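Local coordinates for protein geranyltranstransferase (IspA) (Helicobacter pylori, PDB 3LLW) that probably acts as a prenyltransferase that makes isoprenoid diphosphates with the help of magnesium ions, as in the farnesyl and geranylgeranyl diphosphate synthase family, at residues K67-S70 and N71-E75; N128-S131 and F132-S136; L139-S142 and H143-V146; I206-E209 and E210-K213. All coordinates share one frame; numbering follows the deposited sequence.

The four contacts are local turns in a mostly helical polyprenyl synthetase chain, following one another in series. Contact 1 passes from helix 66-71 into helix 73-94, contact 2 lies within helix 117-137, contact 3 starts helix 142-156, and contact 4 starts helix 209-236. Contacts 1 and 3 have centres about 14 Å apart and touch through Glu-75, which probably hydrogen-bonds to the backbone of Leu-139. Contacts 2 and 3, also about 14 Å apart between centres, pack Leu-135 and Ser-136 against Ile-145. Contact 4 stands apart, its centre about 17 Å from that of contact 3. Contacts 2 and 3 belong to the dimer interface, and all four lie away from the magnesium-binding aspartates.

Contact 1 (K67-S70 and N71-E75); sequences KDYS and NQQTE
Gln-72 N donates to Tyr-69 O at 2.9 Å, joining residues 67-70 to 71-75. The bond reaches back three residues instead of four, as in a 3-10 turn, and the donor sits 44° out of the carbonyl plane. The bond one step earlier, from Asn-71 N to Lys-67 O, is stretched to 3.5 Å and weak. Asn-71, at the exposed surface, rests its CB 3.4 Å from Asp-68 O.

Among the side chains, Tyr-69 meets Gln-73. The tyrosine CG lies anti to the backbone N and beside the carbonyl carbon (chi1 173°), which carries the ring toward Gln-73, and Tyr-69 CE1 comes 3.6 Å from Gln-73 CG. Ring and amide planes stand nearly perpendicular, at 88°. Both polar ends converge on one acceptor, since Tyr-69 OH and Gln-73 NE2 each hydrogen-bond to Glu-14 OE1. The buried tyrosine otherwise packs on helix 51-63, with Phe-10 edge-to-face against its ring; an aromatic with a polar tip suits such a place.

This is a helix-to-helix junction, in which helix 66-71 gives way to helix 73-94 with Gln-72 at the N-cap position.

Contact 2 (N128-S131 and F132-S136); sequences NTYS and FELLS
Tyr-130 and Leu-134 make the main side-chain contact, one helical turn apart: Leu-134 CG sits over one face of the ring, 4.0 Å from its centroid and 27° off the normal, a CH-pi interaction. Both leucine methyls lie over the same face as CG, CD1 3.7 Å from Tyr-130 CE1 and CD2, nearer the hydroxyl, 3.7 Å from Tyr-130 OH. Glu-133 approaches the same ring differently. Its extended chain carries OE1 to the ring edge, 3.4 Å from Tyr-130 CD2, where the ring hydrogens offer a slightly positive rim to the carboxylate.

On another side of the helix, Asn-128 OD1 lies in the plane of the Phe-132 ring at its edge, 3.5 Å from CE2. Phe-132 CG is anti to its own carbonyl carbon (chi1 -57°), which lays the ring back over the preceding turn; there CD2 reaches Asn-128 O at 3.1 Å, a close approach.

Backbone bonds fix these spacings. Leu-134 N binds Tyr-130 O at 2.8 Å and nearly straight (168°), and Thr-129 O accepts from both Phe-132 N and Glu-133 N.

Farther out, Tyr-130 OH bonds to His-25 NE2, and Phe-40 meets its ring edge-to-face. Asn-128 OD1 bonds to Thr-129 OG1 of the second subunit, and Phe-132 stacks on Phe-132 of that subunit, so amide, hydroxyl and flat ring all suit a buried dimer interface. Within its own chain, helix 117-137 packs on helix 73-94 through Asn-128 and Ser-131 and on helix 142-156 through Phe-132, with Leu-135 touching both.

Contact 3 (L139-S142 and H143-V146); sequences LLES and HIIV
The start of helix 142-156 is built here, with Glu-141 at the N-cap position and its carbonyl taken up by Ile-145 and Ile-144. Ile-145 N reaches Glu-141 O at 3.2 Å, nearly along the C=O axis, whereas the bond from Ile-144 N, at 2.9 Å, is bent to 128° and weak. Val-146 N binds Ser-142 O at 3.0 Å, the second full alpha-helical bond.

Leu-140 packs its CB 3.8 Å from Ile-145 CD1, the two side chains nearly perpendicular. A hydrophobic pair joining the residue before the N-cap to the fourth residue beyond it is the hydrophobic staple, and leucine and isoleucine suit it, being apolar and long enough to span the gap. Ile-145 CG1 lies anti to its own carbonyl carbon (chi1 -56°), which directs it back toward the helix start. Leu-140 also brings CD1 3.9 Å from Ile-144 CG2, and packs on Glu-75, Tyr-76 and Ile-79 of helix 73-94.

Glu-141 and His-143 run alongside each other in the same direction. Glu-141 turns OE2 to the imidazole edge, in the ring plane and 3.6 Å from His-143 CE1, with carboxylate and ring planes 80° apart. Any charge attraction would be modest, since Glu-141 OE2 stays 4.3 Å from His-143 ND1. Ser-142 OG hydrogen-bonds to Ser-142 OG of the second subunit, a small hydroxyl suiting this close approach.

Contact 4 (I206-E209 and E210-K213); sequences IKDE and ELFK
Asp-208 leans over the first turn of helix 209-236 toward Glu-210 and Leu-211. Its CB lies 4.0 Å from Leu-211 CB. The next atom, CG, is anti to the backbone N (chi1 -173°), a torsion that swings the carboxylate forward over the beginning of the helix, and it lies 3.8 Å from both Leu-211 N and Leu-211 CB. Of the two oxygens, OD1 comes 3.6 Å from Glu-210 N, and OD2 presses 3.3 Å from Leu-211 CB. The acid thus stands beside the amides of the first turn, where the positive end of the helix dipole would be expected to stabilise its negative charge. Some of that gain may be offset by Glu-210, whose OE1 stays 5.2 Å from Asp-208 OD1.

The backbone of the same residue begins the helical bonding. Phe-212 N donates to Asp-208 O at 3.1 Å and fairly straight (160°), while Leu-211 N adds only a weak bond to that oxygen. Lys-213 N continues with Glu-209 O at 3.2 Å.

Leu-211, the buried member, packs on Leu-201 of helix 178-204 and on Leu-282 and Tyr-286, and Phe-212 covers Ile-198 and Leu-201; apolar residues suit this inward side, as Glu-209 and Glu-210 suit the exposed start. Aspartate is a common N-cap residue and glutamates suit first turns; here Asp-208 begins the helix without a side-chain capping bond.

Contact 1 (K67-S70 and N71-E75)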
loop_
_atom_site.group_PDB
_atom_site.type_symbol
_atom_site.label_atom_id
_atom_site.label_comp_id
_atom_site.label_asym_id
_atom_site.label_seq_id
_atom_site.Cartn_x
_atom_site.Cartn_y
_atom_site.Cartn_z
ATOM N N LYS A 67 6.239 7.256 -31.437
ATOM C CA LYS A 67 5.667 8.599 -31.314
ATOM C C LYS A 67 4.468 8.673 -30.370
ATOM O O LYS A 67 4.302 9.664 -29.650
ATOM C CB LYS A 67 5.332 9.184 -32.690
ATOM C CG LYS A 67 6.561 9.700 -33.442
ATOM C CD LYS A 67 6.185 10.752 -34.480
ATOM C CE LYS A 67 7.396 11.581 -34.895
ATOM N NZ LYS A 67 6.997 12.771 -35.696
ATOM N N ASP A 68 3.648 7.620 -30.371
ATOM C CA ASP A 68 2.510 7.503 -29.450
ATOM C C ASP A 68 2.981 7.210 -28.027
ATOM O O ASP A 68 2.296 7.547 -27.057
ATOM C CB ASP A 68 1.528 6.425 -29.922
ATOM C CG ASP A 68 0.924 6.732 -31.292
ATOM O OD1 ASP A 68 0.098 5.922 -31.769
ATOM O OD2 ASP A 68 1.271 7.774 -31.897
ATOM N N TYR A 69 4.146 6.573 -27.919
ATOM C CA TYR A 69 4.843 6.412 -26.649
ATOM C C TYR A 69 5.154 7.774 -26.029
ATOM O O TYR A 69 4.797 8.025 -24.878
ATOM C CB TYR A 69 6.131 5.604 -26.844
ATOM C CG TYR A 69 7.022 5.520 -25.621
ATOM C CD1 TYR A 69 7.994 6.481 -25.376
ATOM C CD2 TYR A 69 6.902 4.465 -24.716
ATOM C CE1 TYR A 69 8.812 6.402 -24.248
ATOM C CE2 TYR A 69 7.712 4.384 -23.590
ATOM C CZ TYR A 69 8.661 5.353 -23.363
ATOM O OH TYR A 69 9.470 5.264 -22.251
ATOM N N SER A 70 5.792 8.647 -26.810
ATOM C CA SER A 70 6.318 9.934 -26.319
ATOM C C SER A 70 5.251 10.928 -25.868
ATOM O O SER A 70 5.548 11.847 -25.098
ATOM C CB SER A 70 7.257 10.576 -27.349
ATOM O OG SER A 70 8.483 9.865 -27.412
ATOM N N ASN A 71 4.022 10.736 -26.351
ATOM C CA ASN A 71 2.839 11.386 -25.782
ATOM C C ASN A 71 2.739 11.174 -24.275
ATOM O O ASN A 71 2.579 12.127 -23.514
ATOM C CB ASN A 71 1.561 10.835 -26.427
ATOM C CG ASN A 71 1.156 11.585 -27.681
ATOM O OD1 ASN A 71 1.484 12.763 -27.855
ATOM N ND2 ASN A 71 0.421 10.907 -28.558
ATOM N N GLN A 72 2.864 9.918 -23.853
ATOM C CA GLN A 72 2.564 9.535 -22.480
ATOM C C GLN A 72 3.775 9.056 -21.678
ATOM O O GLN A 72 3.629 8.391 -20.658
ATOM C CB GLN A 72 1.452 8.493 -22.493
ATOM C CG GLN A 72 0.089 9.126 -22.775
ATOM C CD GLN A 72 -0.866 8.198 -23.483
ATOM O OE1 GLN A 72 -0.464 7.374 -24.307
ATOM N NE2 GLN A 72 -2.152 8.335 -23.174
ATOM N N GLN A 73 4.962 9.423 -22.148
ATOM C CA GLN A 73 6.233 8.984 -21.574
ATOM C C GLN A 73 6.330 9.180 -20.062
ATOM O O GLN A 73 6.757 8.274 -19.342
ATOM C CB GLN A 73 7.396 9.710 -22.250
ATOM C CG GLN A 73 8.748 9.142 -21.889
ATOM C CD GLN A 73 9.865 10.156 -21.976
ATOM O OE1 GLN A 73 9.772 11.256 -21.425
ATOM N NE2 GLN A 73 10.942 9.784 -22.658
ATOM N N THR A 74 5.935 10.351 -19.577
ATOM C CA THR A 74 6.082 10.647 -18.149
ATOM C C THR A 74 5.099 9.828 -17.310
ATOM O O THR A 74 5.393 9.479 -16.168
ATOM C CB THR A 74 5.961 12.151 -17.833
ATOM O OG1 THR A 74 4.705 12.641 -18.313
ATOM C CG2 THR A 74 7.099 12.932 -18.481
ATOM N N GLU A 75 3.954 9.507 -17.904
ATOM C CA GLU A 75 2.973 8.640 -17.291
ATOM C C GLU A 75 3.482 7.204 -17.166
ATOM O O GLU A 75 3.244 6.552 -16.146
ATOM C CB GLU A 75 1.662 8.673 -18.082
ATOM C CG GLU A 75 1.116 10.076 -18.339
ATOM C CD GLU A 75 1.117 10.954 -17.091
ATOM O OE1 GLU A 75 1.689 12.068 -17.147
ATOM O OE2 GLU A 75 0.561 10.531 -16.055
#

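Contact 2 (N128-S131 and F132-S136)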
loop_
_atom_site.group_PDB
_atom_site.type_symbol
_atom_site.label_atom_id
_atom_site.label_comp_id
_atom_site.label_asym_id
_atom_site.label_seq_id
_atom_site.Cartn_x
_atom_site.Cartn_y
_atom_site.Cartn_z
ATOM N N ASN A 128 5.400 1.843 0.190
ATOM C CA ASN A 128 4.349 0.888 -0.131
ATOM C C ASN A 128 3.077 1.600 -0.595
ATOM O O ASN A 128 2.593 1.297 -1.664
ATOM C CB ASN A 128 4.049 0.044 1.102
ATOM C CG ASN A 128 3.047 -1.071 0.864
ATOM O OD1 ASN A 128 2.496 -1.268 -0.239
ATOM N ND2 ASN A 128 2.793 -1.813 1.925
ATOM N N THR A 129 2.548 2.524 0.218
ATOM C CA THR A 129 1.361 3.324 -0.137
ATOM C C THR A 129 1.598 4.240 -1.333
ATOM O O THR A 129 0.708 4.405 -2.224
ATOM C CB THR A 129 0.858 4.156 1.073
ATOM O OG1 THR A 129 0.756 3.304 2.214
ATOM C CG2 THR A 129 -0.507 4.742 0.802
ATOM N N TYR A 130 2.799 4.812 -1.384
ATOM C CA TYR A 130 3.191 5.720 -2.501
ATOM C C TYR A 130 3.126 5.121 -3.908
ATOM O O TYR A 130 2.815 5.842 -4.851
ATOM C CB TYR A 130 4.563 6.357 -2.278
ATOM C CG TYR A 130 4.825 7.571 -3.138
ATOM C CD1 TYR A 130 5.900 7.603 -4.009
ATOM C CD2 TYR A 130 3.985 8.681 -3.085
ATOM C CE1 TYR A 130 6.149 8.724 -4.800
ATOM C CE2 TYR A 130 4.211 9.797 -3.882
ATOM C CZ TYR A 130 5.296 9.808 -4.739
ATOM O OH TYR A 130 5.530 10.914 -5.533
ATOM N N SER A 131 3.442 3.829 -4.040
ATOM C CA SER A 131 3.343 3.087 -5.309
ATOM C C SER A 131 1.944 3.145 -5.895
ATOM O O SER A 131 1.760 3.177 -7.097
ATOM C CB SER A 131 3.667 1.614 -5.074
ATOM O OG SER A 131 4.857 1.474 -4.330
ATOM N N PHE A 132 0.955 3.151 -5.015
ATOM C CA PHE A 132 -0.427 3.184 -5.425
ATOM C C PHE A 132 -0.905 4.592 -5.729
ATOM O O PHE A 132 -1.741 4.786 -6.637
ATOM C CB PHE A 132 -1.281 2.394 -4.419
ATOM C CG PHE A 132 -0.802 0.960 -4.259
ATOM C CD1 PHE A 132 -1.084 0.016 -5.236
ATOM C CD2 PHE A 132 0.015 0.579 -3.174
ATOM C CE1 PHE A 132 -0.616 -1.300 -5.133
ATOM C CE2 PHE A 132 0.491 -0.743 -3.060
ATOM C CZ PHE A 132 0.163 -1.687 -4.035
ATOM N N GLU A 133 -0.325 5.575 -5.041
ATOM C CA GLU A 133 -0.563 6.985 -5.344
ATOM C C GLU A 133 0.021 7.355 -6.693
ATOM O O GLU A 133 -0.657 7.998 -7.494
ATOM C CB GLU A 133 -0.013 7.917 -4.260
ATOM C CG GLU A 133 -0.460 9.386 -4.432
ATOM C CD GLU A 133 -0.041 10.307 -3.283
ATOM O OE1 GLU A 133 0.857 9.942 -2.484
ATOM O OE2 GLU A 133 -0.622 11.411 -3.188
ATOM N N LEU A 134 1.251 6.914 -6.957
ATOM C CA LEU A 134 1.896 7.136 -8.257
ATOM C C LEU A 134 1.066 6.541 -9.388
ATOM O O LEU A 134 0.785 7.214 -10.378
ATOM C CB LEU A 134 3.309 6.538 -8.299
ATOM C CG LEU A 134 4.478 7.299 -7.654
ATOM C CD1 LEU A 134 5.692 6.399 -7.602
ATOM C CD2 LEU A 134 4.812 8.628 -8.376
ATOM N N LEU A 135 0.659 5.288 -9.211
ATOM C CA LEU A 135 -0.100 4.549 -10.232
ATOM C C LEU A 135 -1.442 5.218 -10.522
ATOM O O LEU A 135 -1.769 5.469 -11.672
ATOM C CB LEU A 135 -0.302 3.116 -9.752
ATOM C CG LEU A 135 -0.016 1.915 -10.634
ATOM C CD1 LEU A 135 1.194 2.155 -11.472
ATOM C CD2 LEU A 135 0.191 0.686 -9.760
ATOM N N SER A 136 -2.181 5.553 -9.464
ATOM C CA SER A 136 -3.493 6.190 -9.566
ATOM C C SER A 136 -3.464 7.617 -10.123
ATOM O O SER A 136 -4.457 8.083 -10.699
ATOM C CB SER A 136 -4.244 6.133 -8.231
ATOM O OG SER A 136 -3.549 6.854 -7.222
#

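Contact 3 (L139-S142 and H143-V146)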
loop_
_atom_site.group_PDB
_atom_site.type_symbol
_atom_site.label_atom_id
_atom_site.label_comp_id
_atom_site.label_asym_id
_atom_site.label_seq_id
_atom_site.Cartn_x
_atom_site.Cartn_y
_atom_site.Cartn_z
ATOM N N LEU A 139 -1.708 9.382 -15.911
ATOM C CA LEU A 139 -2.803 9.795 -16.798
ATOM C C LEU A 139 -3.018 8.871 -17.994
ATOM O O LEU A 139 -2.745 9.251 -19.136
ATOM C CB LEU A 139 -2.578 11.228 -17.297
ATOM C CG LEU A 139 -2.358 12.374 -16.310
ATOM C CD1 LEU A 139 -2.146 13.663 -17.091
ATOM C CD2 LEU A 139 -3.514 12.516 -15.314
ATOM N N LEU A 140 -3.496 7.659 -17.730
ATOM C CA LEU A 140 -3.956 6.769 -18.793
ATOM C C LEU A 140 -5.444 6.524 -18.560
ATOM O O LEU A 140 -6.019 7.085 -17.630
ATOM C CB LEU A 140 -3.172 5.448 -18.816
ATOM C CG LEU A 140 -1.636 5.412 -18.703
ATOM C CD1 LEU A 140 -1.118 3.988 -18.922
ATOM C CD2 LEU A 140 -0.933 6.379 -19.669
ATOM N N GLU A 141 -6.065 5.699 -19.403
ATOM C CA GLU A 141 -7.497 5.414 -19.299
ATOM C C GLU A 141 -7.783 4.737 -17.984
ATOM O O GLU A 141 -7.008 3.887 -17.543
ATOM C CB GLU A 141 -7.973 4.534 -20.451
ATOM C CG GLU A 141 -8.169 5.279 -21.761
ATOM C CD GLU A 141 -8.312 4.336 -22.944
ATOM O OE1 GLU A 141 -7.281 3.793 -23.412
ATOM O OE2 GLU A 141 -9.459 4.138 -23.406
ATOM N N SER A 142 -8.893 5.126 -17.361
ATOM C CA SER A 142 -9.219 4.690 -16.015
ATOM C C SER A 142 -9.183 3.176 -15.854
ATOM O O SER A 142 -8.628 2.674 -14.866
ATOM C CB SER A 142 -10.539 5.302 -15.530
ATOM O OG SER A 142 -11.623 4.928 -16.358
ATOM N N HIS A 143 -9.706 2.453 -16.841
ATOM C CA HIS A 143 -9.729 0.995 -16.777
ATOM C C HIS A 143 -8.329 0.375 -16.814
ATOM O O HIS A 143 -8.115 -0.687 -16.232
ATOM C CB HIS A 143 -10.653 0.383 -17.841
ATOM C CG HIS A 143 -10.118 0.463 -19.235
ATOM N ND1 HIS A 143 -10.295 1.570 -20.038
ATOM C CD2 HIS A 143 -9.421 -0.434 -19.975
ATOM C CE1 HIS A 143 -9.723 1.354 -21.210
ATOM N NE2 HIS A 143 -9.186 0.145 -21.198
ATOM N N ILE A 144 -7.385 1.051 -17.472
ATOM C CA ILE A 144 -5.998 0.594 -17.496
ATOM C C ILE A 144 -5.334 0.790 -16.125
ATOM O O ILE A 144 -4.661 -0.124 -15.633
ATOM C CB ILE A 144 -5.173 1.248 -18.654
ATOM C CG1 ILE A 144 -5.614 0.678 -20.015
ATOM C CG2 ILE A 144 -3.645 1.069 -18.442
ATOM C CD1 ILE A 144 -5.076 1.450 -21.228
ATOM N N ILE A 145 -5.561 1.949 -15.500
ATOM C CA ILE A 145 -5.016 2.225 -14.152
ATOM C C ILE A 145 -5.550 1.230 -13.108
ATOM O O ILE A 145 -4.791 0.751 -12.247
ATOM C CB ILE A 145 -5.247 3.704 -13.701
ATOM C CG1 ILE A 145 -4.656 4.690 -14.715
ATOM C CG2 ILE A 145 -4.644 3.978 -12.324
ATOM C CD1 ILE A 145 -3.223 4.397 -15.133
ATOM N N VAL A 146 -6.835 0.885 -13.216
ATOM C CA VAL A 146 -7.444 -0.084 -12.305
ATOM C C VAL A 146 -6.783 -1.453 -12.416
ATOM O O VAL A 146 -6.331 -1.996 -11.397
ATOM C CB VAL A 146 -8.976 -0.159 -12.443
ATOM C CG1 VAL A 146 -9.532 -1.435 -11.807
ATOM C CG2 VAL A 146 -9.594 1.053 -11.778
#

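Contact 4 (I206-E209 and E210-K213)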
loop_
_atom_site.group_PDB
_atom_site.type_symbol
_atom_site.label_atom_id
_atom_site.label_comp_id
_atom_site.label_asym_id
_atom_site.label_seq_id
_atom_site.Cartn_x
_atom_site.Cartn_y
_atom_site.Cartn_z
ATOM N N ILE A 206 -2.877 -2.599 -25.670
ATOM C CA ILE A 206 -3.245 -3.680 -26.589
ATOM C C ILE A 206 -3.855 -4.844 -25.801
ATOM O O ILE A 206 -3.465 -5.105 -24.660
ATOM C CB ILE A 206 -2.070 -4.122 -27.562
ATOM C CG1 ILE A 206 -1.535 -5.524 -27.250
ATOM C CG2 ILE A 206 -0.946 -3.070 -27.619
ATOM C CD1 ILE A 206 -0.850 -6.201 -28.420
ATOM N N LYS A 207 -4.847 -5.502 -26.397
ATOM C CA LYS A 207 -5.524 -6.618 -25.747
ATOM C C LYS A 207 -5.201 -7.922 -26.468
ATOM O O LYS A 207 -5.669 -8.167 -27.587
ATOM C CB LYS A 207 -7.038 -6.371 -25.666
ATOM C CG LYS A 207 -7.394 -4.989 -25.124
ATOM C CD LYS A 207 -8.889 -4.767 -24.972
ATOM C CE LYS A 207 -9.181 -3.278 -24.795
ATOM N NZ LYS A 207 -10.528 -3.010 -24.220
ATOM N N ASP A 208 -4.362 -8.733 -25.831
ATOM C CA ASP A 208 -4.030 -10.069 -26.312
ATOM C C ASP A 208 -3.913 -11.007 -25.120
ATOM O O ASP A 208 -2.922 -10.976 -24.376
ATOM C CB ASP A 208 -2.743 -10.081 -27.151
ATOM C CG ASP A 208 -2.478 -11.440 -27.811
ATOM O OD1 ASP A 208 -3.420 -12.255 -27.974
ATOM O OD2 ASP A 208 -1.321 -11.699 -28.182
ATOM N N GLU A 209 -4.945 -11.834 -24.967
ATOM C CA GLU A 209 -5.119 -12.741 -23.835
ATOM C C GLU A 209 -4.029 -13.813 -23.775
ATOM O O GLU A 209 -3.580 -14.190 -22.692
ATOM C CB GLU A 209 -6.527 -13.365 -23.866
ATOM C CG GLU A 209 -6.892 -14.185 -25.149
ATOM C CD GLU A 209 -7.525 -13.373 -26.304
ATOM O OE1 GLU A 209 -7.133 -12.207 -26.564
ATOM O OE2 GLU A 209 -8.421 -13.931 -26.976
ATOM N N GLU A 210 -3.597 -14.265 -24.953
ATOM C CA GLU A 210 -2.566 -15.280 -25.097
ATOM C C GLU A 210 -1.192 -14.766 -24.693
ATOM O O GLU A 210 -0.406 -15.508 -24.103
ATOM C CB GLU A 210 -2.497 -15.761 -26.541
ATOM C CG GLU A 210 -3.384 -16.953 -26.879
ATOM C CD GLU A 210 -2.820 -17.783 -28.032
ATOM O OE1 GLU A 210 -2.251 -17.199 -28.985
ATOM O OE2 GLU A 210 -2.938 -19.026 -27.979
ATOM N N LEU A 211 -0.902 -13.511 -25.042
ATOM C CA LEU A 211 0.388 -12.888 -24.727
ATOM C C LEU A 211 0.483 -12.611 -23.234
ATOM O O LEU A 211 1.558 -12.743 -22.639
ATOM C CB LEU A 211 0.616 -11.601 -25.533
ATOM C CG LEU A 211 1.976 -10.913 -25.352
ATOM C CD1 LEU A 211 3.102 -11.860 -25.732
ATOM C CD2 LEU A 211 2.075 -9.619 -26.150
ATOM N N PHE A 212 -0.649 -12.225 -22.646
ATOM C CA PHE A 212 -0.776 -12.055 -21.212
ATOM C C PHE A 212 -0.357 -13.327 -20.488
ATOM O O PHE A 212 0.558 -13.294 -19.646
ATOM C CB PHE A 212 -2.205 -11.657 -20.829
ATOM C CG PHE A 212 -2.343 -11.177 -19.409
ATOM C CD1 PHE A 212 -2.325 -9.815 -19.121
ATOM C CD2 PHE A 212 -2.486 -12.084 -18.352
ATOM C CE1 PHE A 212 -2.447 -9.365 -17.807
ATOM C CE2 PHE A 212 -2.612 -11.639 -17.038
ATOM C CZ PHE A 212 -2.595 -10.280 -16.765
ATOM N N LYS A 213 -1.010 -14.437 -20.834
ATOM C CA LYS A 213 -0.737 -15.727 -20.212
ATOM C C LYS A 213 0.722 -16.108 -20.385
ATOM O O LYS A 213 1.380 -16.584 -19.439
ATOM C CB LYS A 213 -1.640 -16.811 -20.802
ATOM C CG LYS A 213 -2.999 -16.941 -20.125
ATOM C CD LYS A 213 -3.658 -18.269 -20.512
ATOM C CE LYS A 213 -4.407 -18.911 -19.335
ATOM N NZ LYS A 213 -5.634 -18.158 -18.929
#